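Local coordinates for prohead core protein protease (Enterobacteria phage T4, PDB 5JBL) that acts as a serine protease of the prohead inner core, activated by autocatalytic cleavage and processing many prohead proteins so that space is freed for the phage genome, at residues 24-29 / 74-79; 159-164 / 182-187; 79-84 / 178-183; 63-68 / 126-131. The protein carries 3 engineered substitutions. All blocks are in the same frame, centred on the assembly; numbering follows the deposited sequence.

Contact 1: residues 24-29 / 74-79; sequences QLLIET and RLYPKR
Glu-28 is held by Arg-74 and Tyr-76, which both give their polar ends to the same carboxylate oxygen. The hydroxyl of Tyr-76 donates to Glu-28 OE2 across a short OH to OE2 distance of 2.5 Å. Arg-74 NH1 makes a salt bridge with that OE2 at 2.9 Å. The two donors arrive from opposite faces of the carboxylate, each well out of its plane. The acid group in turn sits at the edge of the guanidinium and of the phenol ring, with planes 79° and 82° apart. A bend at chi2 of Glu-28 (-67°) turns the carboxylate in between them, while OE1 receives the side-chain amides of Asn-70 and Asn-72.

The apolar part belongs to Leu-26. Its CD2 lies over one face of the guanidinium, 3.8 Å from Arg-74 CZ and shifted to the rim. A branched aliphatic side chain can cover this flat cation and still leave its in-plane N-H groups to polar partners.

Two waters complete the join. One donates to Leu-26 O (2.9 Å) and to Tyr-76 OH (3.1 Å); the other accepts from Ile-27 N (3.0 Å) and Arg-74 NH1 (2.9 Å).

Strand 24-29 pairs with strand 157-168, beside the catalytic centre, which the protein's N-terminus blocks. Leu-26, Ile-27 and Glu-28 spell the protease's own L/I-X-E cleavage motif, and autolysis is inferred to follow Glu-28. Four donors, one of them a cation, would probably favour an ionised glutamate, and the contact is consistent with the enzyme reading the acidic residue of its cleavage motif here.

Contact 2: residues 159-164 / 182-187; sequences ASRGLG and LTVGVD. Engineered in segment 159-164: Ala-159 (natural residue Ser).
Arg-161 grips Asp-187 side-on, using NE and one terminal nitrogen. NE donates to Asp-187 OD2 at 2.7 Å and NH2 to Asp-187 OD1 at 3.1 Å, each oxygen offering its syn lone pair. The two flat groups are only 29° from coplanar, and a turn at chi3 (-107°) swings the guanidinium round to the acid. Val-184 runs alongside and sets CG2 over the centre of the guanidinium face, 3.7 Å from Arg-161 CZ; this packing helps fix the rotation of the group and keeps its edge toward Asp-187.

Beneath them the strands are antiparallel, with a classic beta bulge: Thr-183 and Val-184 both face Arg-161, whose carbonyl O takes Thr-183 N (3.0 Å) and Val-184 N (3.2 Å) from the same side of its plane. Farther along, Ala-159 and Asp-187 form a hydrogen-bonded pair. Ala-159 is an engineered replacement of the active-site serine, so this pairing fixes Asp-187 next to the active centre.

In the next shell, Glu-101 forms a salt bridge with Arg-161 NH2 and gives its backbone N to Asp-187 OD1. The carbonyls of Arg-107 and Asn-109 take Arg-161 NH1, and Asp-187 also touches Ala-104, the other altered active-site position.

Contact 3: residues 79-84 / 178-183; sequences RILEKA and EGFKLT
With CG of Phe-180 trans to the backbone N (chi1 171°), the ring is carried in beside helix 78-93, where CD1 meets Ala-84 CB at 3.6 Å. Ile-80 has its CG1 trans to the carbonyl carbon (chi1 -67°), which leaves CG2 against Phe-180 CB at 3.8 Å, while CD1 reaches the backbone of Glu-178, 3.6 Å from its N. Ile-80 crosses Phe-180 at about a right angle, whereas Leu-81 runs alongside the ring and brings CD1 to Phe-180 CE1 at 4.2 Å.

Residue size fits the spacing. Ala-84, with a single methyl, lets the helix come close to the chain between Phe-180 and Leu-182, while Ile-80, one turn earlier, spans the wider gap there.

No direct hydrogen bond joins the two segments; waters mediate instead. One donates to Ile-80 O (2.6 Å) and Phe-180 O (2.8 Å). Another accepts from Leu-182 N and lies 2.8 Å from Ala-84 O.

The helix is thus packed onto the loop leading into strand 181-189 and the strand's first residues. Phe-180 also makes an edge-to-face stack with Tyr-76, which precedes the helix, and Leu-81 reaches on to Leu-64 of strand 53-65 and Trp-124 of strand 115-125.

Contact 4: residues 63-68 / 126-131; sequences FLQAEV and GNDVYG. Engineered in segment 63-68: Leu-64 (natural residue Met).
Phe-63 and Leu-64 both face Val-129 in a classic beta bulge within the antiparallel pairing of strands 53-65 and 128-135, the extra residue lying on strand 53-65. Val-129 O takes its main bond from Phe-63 N (2.8 Å, nearly in line with the carbonyl) and a weak one from Leu-64 N (3.4 Å). The reverse bond, Val-129 N to Leu-64 O, is again 2.8 Å. Where the strand runs out, Ala-66 N donates to Asn-127 O at 2.8 Å, so the ladder of backbone bonds continues into the loops.

On one face Gln-65 and Asp-128 stand side by side. The amide gives Asp-128 OD1 an N-H from NE2 at 3.1 Å; the donor bond lies in the amide plane but meets the carboxylate from above, 40° out of its plane. A water donates to the same OD1 (2.8 Å) and to Ala-66 O, so this acceptor has two donors at a partly exposed edge, where polar side chains are at home. The acid of Glu-67 looks elsewhere: its OE2 accepts Lys-78 N at the start of helix 78-93.

The other face is apolar. Leu-64, engineered in place of methionine, touches Val-129 through CB, and both pack on Leu-81 of the helix and Met-122 of strand 115-125. Gly-131 suits its place because a beta carbon would collide with the Phe-63 ring, which lies over the glycine backbone with CE2 just 3.4 Å from Gly-131 C.

Overall arrangement
Contacts 2 and 3 are buried, contact 2 lying nearest the chain's centre; contacts 1 and 4 are partly buried. Contact 2 joins neighbouring strands by backbone bonds and an internal ion pair. Contact 1 attaches to the same sheet, strand 24-29 bonding to strand 157-168, yet its own chemistry is almost all side chain and water. Contacts 2 and 3 share Leu-182 and Thr-183, but in contact 3 the chain entering that strand packs by apolar side chains and bridging waters on helix 78-93, which contact 1 also reaches. Contact 4 belongs to the second sheet; Leu-64 on its inner face meets Leu-182 and Leu-81, and Glu-67 ties it to Tyr-76 and Lys-78 of contact 1.

Contact 1: residues 24-29 / 74-79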
loop_
_atom_site.group_PDB
_atom_site.type_symbol
_atom_site.label_atom_id
_atom_site.label_comp_id
_atom_site.label_asym_id
_atom_site.label_seq_id
_atom_site.Cartn_x
_atom_site.Cartn_y
_atom_site.Cartn_z
ATOM N N GLN C 24 -13.353 25.710 15.040
ATOM C CA GLN C 24 -13.488 24.300 14.712
ATOM C C GLN C 24 -13.026 24.071 13.279
ATOM O O GLN C 24 -12.870 25.009 12.494
ATOM C CB GLN C 24 -14.946 23.851 14.905
ATOM C CG GLN C 24 -15.912 24.472 13.902
ATOM C CD GLN C 24 -17.345 23.970 14.060
ATOM O OE1 GLN C 24 -18.129 24.548 14.812
ATOM N NE2 GLN C 24 -17.693 22.903 13.344
ATOM N N LEU C 25 -12.786 22.809 12.947
ATOM C CA LEU C 25 -12.501 22.443 11.570
ATOM C C LEU C 25 -13.781 22.557 10.758
ATOM O O LEU C 25 -14.800 21.968 11.122
ATOM C CB LEU C 25 -11.956 21.014 11.502
ATOM C CG LEU C 25 -11.632 20.419 10.126
ATOM C CD1 LEU C 25 -10.432 21.121 9.483
ATOM C CD2 LEU C 25 -11.415 18.900 10.179
ATOM N N LEU C 26 -13.726 23.310 9.664
ATOM C CA LEU C 26 -14.851 23.512 8.752
ATOM C C LEU C 26 -14.474 22.895 7.408
ATOM O O LEU C 26 -13.544 23.369 6.742
ATOM C CB LEU C 26 -15.170 25.002 8.612
ATOM C CG LEU C 26 -15.581 25.734 9.881
ATOM C CD1 LEU C 26 -15.610 27.264 9.664
ATOM C CD2 LEU C 26 -16.929 25.205 10.383
ATOM N N ILE C 27 -15.177 21.829 7.025
ATOM C CA ILE C 27 -14.989 21.153 5.743
ATOM C C ILE C 27 -16.213 21.416 4.881
ATOM O O ILE C 27 -17.341 21.179 5.317
ATOM C CB ILE C 27 -14.785 19.639 5.930
ATOM C CG1 ILE C 27 -13.556 19.377 6.802
ATOM C CG2 ILE C 27 -14.656 18.938 4.565
ATOM C CD1 ILE C 27 -13.192 17.907 6.894
ATOM N N GLU C 28 -15.996 21.876 3.652
ATOM C CA GLU C 28 -17.105 22.191 2.764
ATOM C C GLU C 28 -16.945 21.426 1.466
ATOM O O GLU C 28 -15.827 21.235 0.996
ATOM C CB GLU C 28 -17.169 23.682 2.454
ATOM C CG GLU C 28 -16.909 24.595 3.638
ATOM C CD GLU C 28 -17.988 24.530 4.711
ATOM O OE1 GLU C 28 -19.097 24.016 4.442
ATOM O OE2 GLU C 28 -17.720 24.995 5.839
ATOM N N THR C 29 -18.059 20.982 0.894
ATOM C CA THR C 29 -18.068 20.492 -0.476
ATOM C C THR C 29 -18.650 21.572 -1.383
ATOM O O THR C 29 -19.575 22.295 -0.998
ATOM C CB THR C 29 -18.866 19.193 -0.592
ATOM O OG1 THR C 29 -20.197 19.412 -0.099
ATOM C CG2 THR C 29 -18.202 18.107 0.217
ATOM N N ARG C 74 -24.030 26.476 5.308
ATOM C CA ARG C 74 -23.132 27.526 5.769
ATOM C C ARG C 74 -22.947 28.568 4.678
ATOM O O ARG C 74 -22.870 28.231 3.494
ATOM C CB ARG C 74 -21.765 26.949 6.152
ATOM C CG ARG C 74 -21.832 26.014 7.317
ATOM C CD ARG C 74 -20.564 25.217 7.410
ATOM N NE ARG C 74 -20.647 24.243 8.486
ATOM C CZ ARG C 74 -19.774 23.261 8.669
ATOM N NH1 ARG C 74 -18.752 23.123 7.835
ATOM N NH2 ARG C 74 -19.925 22.428 9.693
ATOM N N LEU C 75 -22.848 29.826 5.083
ATOM C CA LEU C 75 -22.623 30.926 4.161
ATOM C C LEU C 75 -21.315 31.602 4.535
ATOM O O LEU C 75 -21.113 31.958 5.704
ATOM C CB LEU C 75 -23.787 31.929 4.212
ATOM C CG LEU C 75 -23.759 33.126 3.251
ATOM C CD1 LEU C 75 -25.175 33.512 2.873
ATOM C CD2 LEU C 75 -23.045 34.335 3.851
ATOM N N TYR C 76 -20.442 31.806 3.535
ATOM C CA TYR C 76 -19.190 32.517 3.741
ATOM C C TYR C 76 -19.347 33.954 3.260
ATOM O O TYR C 76 -19.469 34.173 2.049
ATOM C CB TYR C 76 -18.047 31.827 2.993
ATOM C CG TYR C 76 -17.593 30.535 3.623
ATOM C CD1 TYR C 76 -18.393 29.398 3.585
ATOM C CD2 TYR C 76 -16.365 30.453 4.262
ATOM C CE1 TYR C 76 -17.984 28.216 4.179
ATOM C CE2 TYR C 76 -15.949 29.289 4.847
ATOM C CZ TYR C 76 -16.751 28.175 4.801
ATOM O OH TYR C 76 -16.299 27.030 5.405
ATOM N N PRO C 77 -19.362 34.954 4.140
ATOM C CA PRO C 77 -19.464 36.347 3.669
ATOM C C PRO C 77 -18.274 36.726 2.796
ATOM O O PRO C 77 -17.151 36.256 3.007
ATOM C CB PRO C 77 -19.497 37.162 4.970
ATOM C CG PRO C 77 -20.032 36.192 6.015
ATOM C CD PRO C 77 -19.444 34.853 5.609
ATOM N N LYS C 78 -18.523 37.600 1.807
ATOM C CA LYS C 78 -17.508 37.831 0.778
ATOM C C LYS C 78 -16.228 38.426 1.359
ATOM O O LYS C 78 -15.120 38.007 0.996
ATOM C CB LYS C 78 -18.040 38.733 -0.334
ATOM C CG LYS C 78 -17.035 38.805 -1.484
ATOM C CD LYS C 78 -17.597 39.372 -2.765
ATOM C CE LYS C 78 -16.607 39.188 -3.906
ATOM N NZ LYS C 78 -16.977 40.018 -5.085
ATOM N N ARG C 79 -16.358 39.404 2.254
ATOM C CA ARG C 79 -15.181 40.041 2.837
ATOM C C ARG C 79 -14.330 39.029 3.603
ATOM O O ARG C 79 -13.093 39.082 3.566
ATOM C CB ARG C 79 -15.628 41.194 3.741
ATOM C CG ARG C 79 -14.535 42.073 4.325
ATOM C CD ARG C 79 -15.158 43.286 5.032
ATOM N NE ARG C 79 -14.241 43.914 5.980
ATOM C CZ ARG C 79 -14.556 44.946 6.758
ATOM N NH1 ARG C 79 -15.772 45.477 6.705
ATOM N NH2 ARG C 79 -13.655 45.448 7.592
HETATM O O HOH W 1 -13.836 25.290 4.535
HETATM O O HOH W 2 -17.392 20.748 8.651
#

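Contact 2: residues 159-164 / 182-187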
loop_
_atom_site.group_PDB
_atom_site.type_symbol
_atom_site.label_atom_id
_atom_site.label_comp_id
_atom_site.label_asym_id
_atom_site.label_seq_id
_atom_site.Cartn_x
_atom_site.Cartn_y
_atom_site.Cartn_z
ATOM N N ALA C 159 -13.560 19.721 -2.242
ATOM C CA ALA C 159 -13.862 20.138 -0.885
ATOM C C ALA C 159 -12.749 21.045 -0.405
ATOM O O ALA C 159 -11.585 20.864 -0.785
ATOM C CB ALA C 159 -13.977 18.932 0.078
ATOM N N SER C 160 -13.103 21.998 0.455
ATOM C CA SER C 160 -12.115 22.843 1.111
ATOM C C SER C 160 -12.096 22.515 2.596
ATOM O O SER C 160 -13.058 21.962 3.134
ATOM C CB SER C 160 -12.408 24.341 0.891
ATOM O OG SER C 160 -13.688 24.710 1.409
ATOM N N ARG C 161 -10.972 22.832 3.241
ATOM C CA ARG C 161 -10.794 22.700 4.682
ATOM C C ARG C 161 -10.366 24.032 5.287
ATOM O O ARG C 161 -9.573 24.773 4.698
ATOM C CB ARG C 161 -9.748 21.625 5.024
ATOM C CG ARG C 161 -10.115 20.212 4.615
ATOM C CD ARG C 161 -9.089 19.225 5.146
ATOM N NE ARG C 161 -8.230 18.719 4.092
ATOM C CZ ARG C 161 -7.049 18.152 4.288
ATOM N NH1 ARG C 161 -6.555 18.036 5.516
ATOM N NH2 ARG C 161 -6.359 17.705 3.247
ATOM N N GLY C 162 -10.876 24.342 6.472
ATOM C CA GLY C 162 -10.455 25.574 7.102
ATOM C C GLY C 162 -10.774 25.539 8.578
ATOM O O GLY C 162 -11.342 24.570 9.087
ATOM N N LEU C 163 -10.414 26.628 9.262
ATOM C CA LEU C 163 -10.626 26.770 10.692
ATOM C C LEU C 163 -11.435 28.030 10.952
ATOM O O LEU C 163 -11.066 29.113 10.489
ATOM C CB LEU C 163 -9.297 26.841 11.453
ATOM C CG LEU C 163 -8.399 25.608 11.339
ATOM C CD1 LEU C 163 -7.002 25.915 11.857
ATOM C CD2 LEU C 163 -9.013 24.426 12.084
ATOM N N GLY C 164 -12.528 27.894 11.687
ATOM C CA GLY C 164 -13.337 29.062 11.984
ATOM C C GLY C 164 -14.458 28.715 12.936
ATOM O O GLY C 164 -14.474 27.642 13.542
ATOM N N LEU C 182 -8.385 29.628 5.711
ATOM C CA LEU C 182 -8.419 28.555 4.728
ATOM C C LEU C 182 -7.111 27.771 4.823
ATOM O O LEU C 182 -6.037 28.343 4.653
ATOM C CB LEU C 182 -8.602 29.141 3.324
ATOM C CG LEU C 182 -8.736 28.132 2.176
ATOM C CD1 LEU C 182 -9.991 27.293 2.390
ATOM C CD2 LEU C 182 -8.806 28.865 0.850
ATOM N N THR C 183 -7.187 26.472 5.097
ATOM C CA THR C 183 -5.960 25.695 5.254
ATOM C C THR C 183 -5.688 24.729 4.113
ATOM O O THR C 183 -4.529 24.396 3.875
ATOM C CB THR C 183 -5.969 24.922 6.584
ATOM O OG1 THR C 183 -7.084 24.027 6.638
ATOM C CG2 THR C 183 -6.041 25.887 7.760
ATOM N N VAL C 184 -6.719 24.249 3.420
ATOM C CA VAL C 184 -6.548 23.438 2.219
ATOM C C VAL C 184 -7.604 23.884 1.225
ATOM O O VAL C 184 -8.804 23.758 1.500
ATOM C CB VAL C 184 -6.688 21.928 2.495
ATOM C CG1 VAL C 184 -6.534 21.146 1.189
ATOM C CG2 VAL C 184 -5.665 21.473 3.530
ATOM N N GLY C 185 -7.173 24.398 0.070
ATOM C CA GLY C 185 -8.124 24.950 -0.880
ATOM C C GLY C 185 -8.971 23.893 -1.572
ATOM O O GLY C 185 -10.165 24.111 -1.814
ATOM N N VAL C 186 -8.370 22.747 -1.917
ATOM C CA VAL C 186 -9.059 21.690 -2.662
ATOM C C VAL C 186 -8.566 20.313 -2.224
ATOM O O VAL C 186 -7.371 20.024 -2.292
ATOM C CB VAL C 186 -8.863 21.814 -4.189
ATOM C CG1 VAL C 186 -9.378 20.519 -4.875
ATOM C CG2 VAL C 186 -9.597 23.018 -4.715
ATOM N N ASP C 187 -9.508 19.457 -1.816
ATOM C CA ASP C 187 -9.378 18.008 -1.842
ATOM C C ASP C 187 -10.328 17.466 -2.907
ATOM O O ASP C 187 -11.449 17.968 -3.057
ATOM C CB ASP C 187 -9.761 17.360 -0.499
ATOM C CG ASP C 187 -8.815 17.700 0.625
ATOM O OD1 ASP C 187 -7.575 17.650 0.433
ATOM O OD2 ASP C 187 -9.324 17.976 1.734
#

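Contact 3: residues 79-84 / 178-183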
loop_
_atom_site.group_PDB
_atom_site.type_symbol
_atom_site.label_atom_id
_atom_site.label_comp_id
_atom_site.label_asym_id
_atom_site.label_seq_id
_atom_site.Cartn_x
_atom_site.Cartn_y
_atom_site.Cartn_z
ATOM N N ARG C 79 -16.358 39.404 2.254
ATOM C CA ARG C 79 -15.181 40.041 2.837
ATOM C C ARG C 79 -14.330 39.029 3.603
ATOM O O ARG C 79 -13.093 39.082 3.566
ATOM C CB ARG C 79 -15.628 41.194 3.741
ATOM C CG ARG C 79 -14.535 42.073 4.325
ATOM C CD ARG C 79 -15.158 43.286 5.032
ATOM N NE ARG C 79 -14.241 43.914 5.980
ATOM C CZ ARG C 79 -14.556 44.946 6.758
ATOM N NH1 ARG C 79 -15.772 45.477 6.705
ATOM N NH2 ARG C 79 -13.655 45.448 7.592
ATOM N N ILE C 80 -14.981 38.085 4.284
ATOM C CA ILE C 80 -14.249 37.108 5.084
ATOM C C ILE C 80 -13.525 36.109 4.195
ATOM O O ILE C 80 -12.365 35.755 4.453
ATOM C CB ILE C 80 -15.217 36.411 6.059
ATOM C CG1 ILE C 80 -15.713 37.437 7.086
ATOM C CG2 ILE C 80 -14.573 35.178 6.697
ATOM C CD1 ILE C 80 -16.814 36.959 7.988
ATOM N N LEU C 81 -14.189 35.634 3.137
ATOM C CA LEU C 81 -13.534 34.682 2.244
ATOM C C LEU C 81 -12.463 35.357 1.400
ATOM O O LEU C 81 -11.471 34.710 1.034
ATOM C CB LEU C 81 -14.551 33.993 1.335
ATOM C CG LEU C 81 -14.085 32.728 0.614
ATOM C CD1 LEU C 81 -13.597 31.618 1.572
ATOM C CD2 LEU C 81 -15.171 32.227 -0.291
ATOM N N GLU C 82 -12.653 36.635 1.060
ATOM C CA GLU C 82 -11.615 37.369 0.339
ATOM C C GLU C 82 -10.324 37.410 1.141
ATOM O O GLU C 82 -9.236 37.190 0.596
ATOM C CB GLU C 82 -12.083 38.789 0.039
ATOM C CG GLU C 82 -12.897 38.905 -1.208
ATOM C CD GLU C 82 -13.406 40.310 -1.409
ATOM O OE1 GLU C 82 -13.340 41.094 -0.444
ATOM O OE2 GLU C 82 -13.885 40.618 -2.516
ATOM N N LYS C 83 -10.438 37.679 2.444
ATOM C CA LYS C 83 -9.277 37.732 3.316
ATOM C C LYS C 83 -8.628 36.359 3.446
ATOM O O LYS C 83 -7.399 36.237 3.387
ATOM C CB LYS C 83 -9.709 38.275 4.683
ATOM C CG LYS C 83 -8.660 38.247 5.763
ATOM C CD LYS C 83 -7.492 39.135 5.405
ATOM C CE LYS C 83 -6.434 39.124 6.490
ATOM N NZ LYS C 83 -5.179 39.798 6.044
ATOM N N ALA C 84 -9.441 35.312 3.610
ATOM C CA ALA C 84 -8.910 33.963 3.769
ATOM C C ALA C 84 -8.227 33.476 2.501
ATOM O O ALA C 84 -7.204 32.779 2.570
ATOM C CB ALA C 84 -10.041 33.006 4.173
ATOM N N GLU C 178 -15.962 36.177 11.419
ATOM C CA GLU C 178 -14.713 36.823 11.051
ATOM C C GLU C 178 -13.533 36.016 11.576
ATOM O O GLU C 178 -13.593 35.423 12.656
ATOM C CB GLU C 178 -14.699 38.262 11.601
ATOM C CG GLU C 178 -13.616 39.160 11.041
ATOM C CD GLU C 178 -13.645 40.562 11.643
ATOM O OE1 GLU C 178 -14.622 40.890 12.351
ATOM O OE2 GLU C 178 -12.697 41.338 11.400
ATOM N N GLY C 179 -12.460 35.977 10.798
ATOM C CA GLY C 179 -11.282 35.243 11.196
ATOM C C GLY C 179 -11.141 33.868 10.592
ATOM O O GLY C 179 -10.188 33.160 10.943
ATOM N N PHE C 180 -12.067 33.451 9.722
ATOM C CA PHE C 180 -11.941 32.165 9.059
ATOM C C PHE C 180 -10.590 32.055 8.374
ATOM O O PHE C 180 -10.119 33.002 7.742
ATOM C CB PHE C 180 -13.047 31.976 8.016
ATOM C CG PHE C 180 -12.841 30.768 7.144
ATOM C CD1 PHE C 180 -12.375 30.901 5.847
ATOM C CD2 PHE C 180 -13.083 29.496 7.638
ATOM C CE1 PHE C 180 -12.177 29.798 5.054
ATOM C CE2 PHE C 180 -12.893 28.380 6.854
ATOM C CZ PHE C 180 -12.436 28.523 5.555
ATOM N N LYS C 181 -9.969 30.889 8.497
ATOM C CA LYS C 181 -8.670 30.641 7.897
ATOM C C LYS C 181 -8.791 29.446 6.961
ATOM O O LYS C 181 -9.271 28.383 7.362
ATOM C CB LYS C 181 -7.603 30.399 8.967
ATOM C CG LYS C 181 -6.264 29.955 8.396
ATOM C CD LYS C 181 -5.219 29.773 9.484
ATOM C CE LYS C 181 -3.823 29.621 8.896
ATOM N NZ LYS C 181 -2.874 29.045 9.890
ATOM N N LEU C 182 -8.385 29.628 5.711
ATOM C CA LEU C 182 -8.419 28.555 4.728
ATOM C C LEU C 182 -7.111 27.771 4.823
ATOM O O LEU C 182 -6.037 28.343 4.653
ATOM C CB LEU C 182 -8.602 29.141 3.324
ATOM C CG LEU C 182 -8.736 28.132 2.176
ATOM C CD1 LEU C 182 -9.991 27.293 2.390
ATOM C CD2 LEU C 182 -8.806 28.865 0.850
ATOM N N THR C 183 -7.187 26.472 5.097
ATOM C CA THR C 183 -5.960 25.695 5.254
ATOM C C THR C 183 -5.688 24.729 4.113
ATOM O O THR C 183 -4.529 24.396 3.875
ATOM C CB THR C 183 -5.969 24.922 6.584
ATOM O OG1 THR C 183 -7.084 24.027 6.638
ATOM C CG2 THR C 183 -6.041 25.887 7.760
HETATM O O HOH W 3 -11.101 35.460 6.736
HETATM O O HOH W 4 -6.601 31.748 5.105
#

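Contact 4: residues 63-68 / 126-131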
loop_
_atom_site.group_PDB
_atom_site.type_symbol
_atom_site.label_atom_id
_atom_site.label_comp_id
_atom_site.label_asym_id
_atom_site.label_seq_id
_atom_site.Cartn_x
_atom_site.Cartn_y
_atom_site.Cartn_z
ATOM N N PHE C 63 -13.829 26.592 -7.047
ATOM C CA PHE C 63 -13.313 25.867 -5.895
ATOM C C PHE C 63 -13.980 26.261 -4.584
ATOM O O PHE C 63 -14.011 25.446 -3.666
ATOM C CB PHE C 63 -11.799 26.080 -5.753
ATOM C CG PHE C 63 -10.952 25.346 -6.783
ATOM C CD1 PHE C 63 -11.509 24.430 -7.658
ATOM C CD2 PHE C 63 -9.587 25.596 -6.861
ATOM C CE1 PHE C 63 -10.719 23.758 -8.601
ATOM C CE2 PHE C 63 -8.789 24.936 -7.783
ATOM C CZ PHE C 63 -9.356 24.007 -8.659
ATOM N N LEU C 64 -14.479 27.490 -4.466
ATOM C CA LEU C 64 -15.202 27.961 -3.291
ATOM C C LEU C 64 -16.191 29.032 -3.733
ATOM O O LEU C 64 -16.038 29.645 -4.794
ATOM C CB LEU C 64 -14.263 28.544 -2.217
ATOM C CG LEU C 64 -13.168 27.652 -1.622
ATOM C CD1 LEU C 64 -11.875 27.825 -2.406
ATOM C CD2 LEU C 64 -12.954 27.947 -0.152
ATOM N N GLN C 65 -17.203 29.266 -2.905
ATOM C CA GLN C 65 -18.237 30.246 -3.218
ATOM C C GLN C 65 -18.583 31.078 -1.999
ATOM O O GLN C 65 -18.813 30.527 -0.921
ATOM C CB GLN C 65 -19.500 29.570 -3.723
ATOM C CG GLN C 65 -19.309 28.829 -5.013
ATOM C CD GLN C 65 -20.596 28.228 -5.496
ATOM O OE1 GLN C 65 -21.002 27.166 -5.031
ATOM N NE2 GLN C 65 -21.274 28.925 -6.402
ATOM N N ALA C 66 -18.661 32.397 -2.191
ATOM C CA ALA C 66 -19.088 33.342 -1.173
ATOM C C ALA C 66 -20.560 33.684 -1.357
ATOM O O ALA C 66 -21.121 33.551 -2.449
ATOM C CB ALA C 66 -18.259 34.633 -1.244
ATOM N N GLU C 67 -21.179 34.111 -0.257
ATOM C CA GLU C 67 -22.504 34.741 -0.264
ATOM C C GLU C 67 -23.590 33.797 -0.768
ATOM O O GLU C 67 -24.607 34.240 -1.301
ATOM C CB GLU C 67 -22.495 36.028 -1.091
ATOM C CG GLU C 67 -21.546 37.095 -0.581
ATOM C CD GLU C 67 -21.985 37.693 0.748
ATOM O OE1 GLU C 67 -23.188 37.604 1.087
ATOM O OE2 GLU C 67 -21.123 38.266 1.450
ATOM N N VAL C 68 -23.390 32.491 -0.620
ATOM C CA VAL C 68 -24.435 31.521 -0.914
ATOM C C VAL C 68 -24.486 30.496 0.210
ATOM O O VAL C 68 -23.467 30.170 0.824
ATOM C CB VAL C 68 -24.223 30.832 -2.278
ATOM C CG1 VAL C 68 -24.401 31.832 -3.405
ATOM C CG2 VAL C 68 -22.863 30.200 -2.349
ATOM N N GLY C 126 -16.770 37.378 -9.681
ATOM C CA GLY C 126 -17.972 37.658 -8.901
ATOM C C GLY C 126 -17.821 37.130 -7.483
ATOM O O GLY C 126 -16.840 37.424 -6.786
ATOM N N ASN C 127 -18.786 36.318 -7.049
ATOM C CA ASN C 127 -18.758 35.737 -5.714
ATOM C C ASN C 127 -18.125 34.356 -5.682
ATOM O O ASN C 127 -18.146 33.706 -4.627
ATOM C CB ASN C 127 -20.180 35.670 -5.141
ATOM C CG ASN C 127 -20.731 37.044 -4.799
ATOM O OD1 ASN C 127 -19.986 37.937 -4.403
ATOM N ND2 ASN C 127 -22.034 37.231 -4.989
ATOM N N ASP C 128 -17.536 33.908 -6.789
ATOM C CA ASP C 128 -16.970 32.571 -6.892
ATOM C C ASP C 128 -15.454 32.633 -6.954
ATOM O O ASP C 128 -14.890 33.480 -7.650
ATOM C CB ASP C 128 -17.503 31.848 -8.127
ATOM C CG ASP C 128 -18.981 31.546 -8.016
ATOM O OD1 ASP C 128 -19.460 31.338 -6.880
ATOM O OD2 ASP C 128 -19.667 31.524 -9.054
ATOM N N VAL C 129 -14.801 31.708 -6.256
ATOM C CA VAL C 129 -13.351 31.571 -6.303
ATOM C C VAL C 129 -13.049 30.485 -7.326
ATOM O O VAL C 129 -13.442 29.331 -7.145
ATOM C CB VAL C 129 -12.772 31.224 -4.925
ATOM C CG1 VAL C 129 -11.255 31.284 -4.966
ATOM C CG2 VAL C 129 -13.329 32.168 -3.871
ATOM N N TYR C 130 -12.385 30.847 -8.421
ATOM C CA TYR C 130 -11.949 29.855 -9.391
ATOM C C TYR C 130 -10.514 29.444 -9.100
ATOM O O TYR C 130 -9.761 30.163 -8.447
ATOM C CB TYR C 130 -12.049 30.403 -10.819
ATOM C CG TYR C 130 -13.452 30.359 -11.381
ATOM C CD1 TYR C 130 -14.423 31.259 -10.948
ATOM C CD2 TYR C 130 -13.820 29.394 -12.315
ATOM C CE1 TYR C 130 -15.716 31.220 -11.454
ATOM C CE2 TYR C 130 -15.107 29.341 -12.818
ATOM C CZ TYR C 130 -16.050 30.262 -12.386
ATOM O OH TYR C 130 -17.330 30.215 -12.887
ATOM N N GLY C 131 -10.129 28.273 -9.595
ATOM C CA GLY C 131 -8.725 27.935 -9.476
ATOM C C GLY C 131 -8.338 26.886 -10.489
ATOM O O GLY C 131 -9.177 26.300 -11.176
HETATM O O HOH W 5 -21.386 32.498 -5.175
#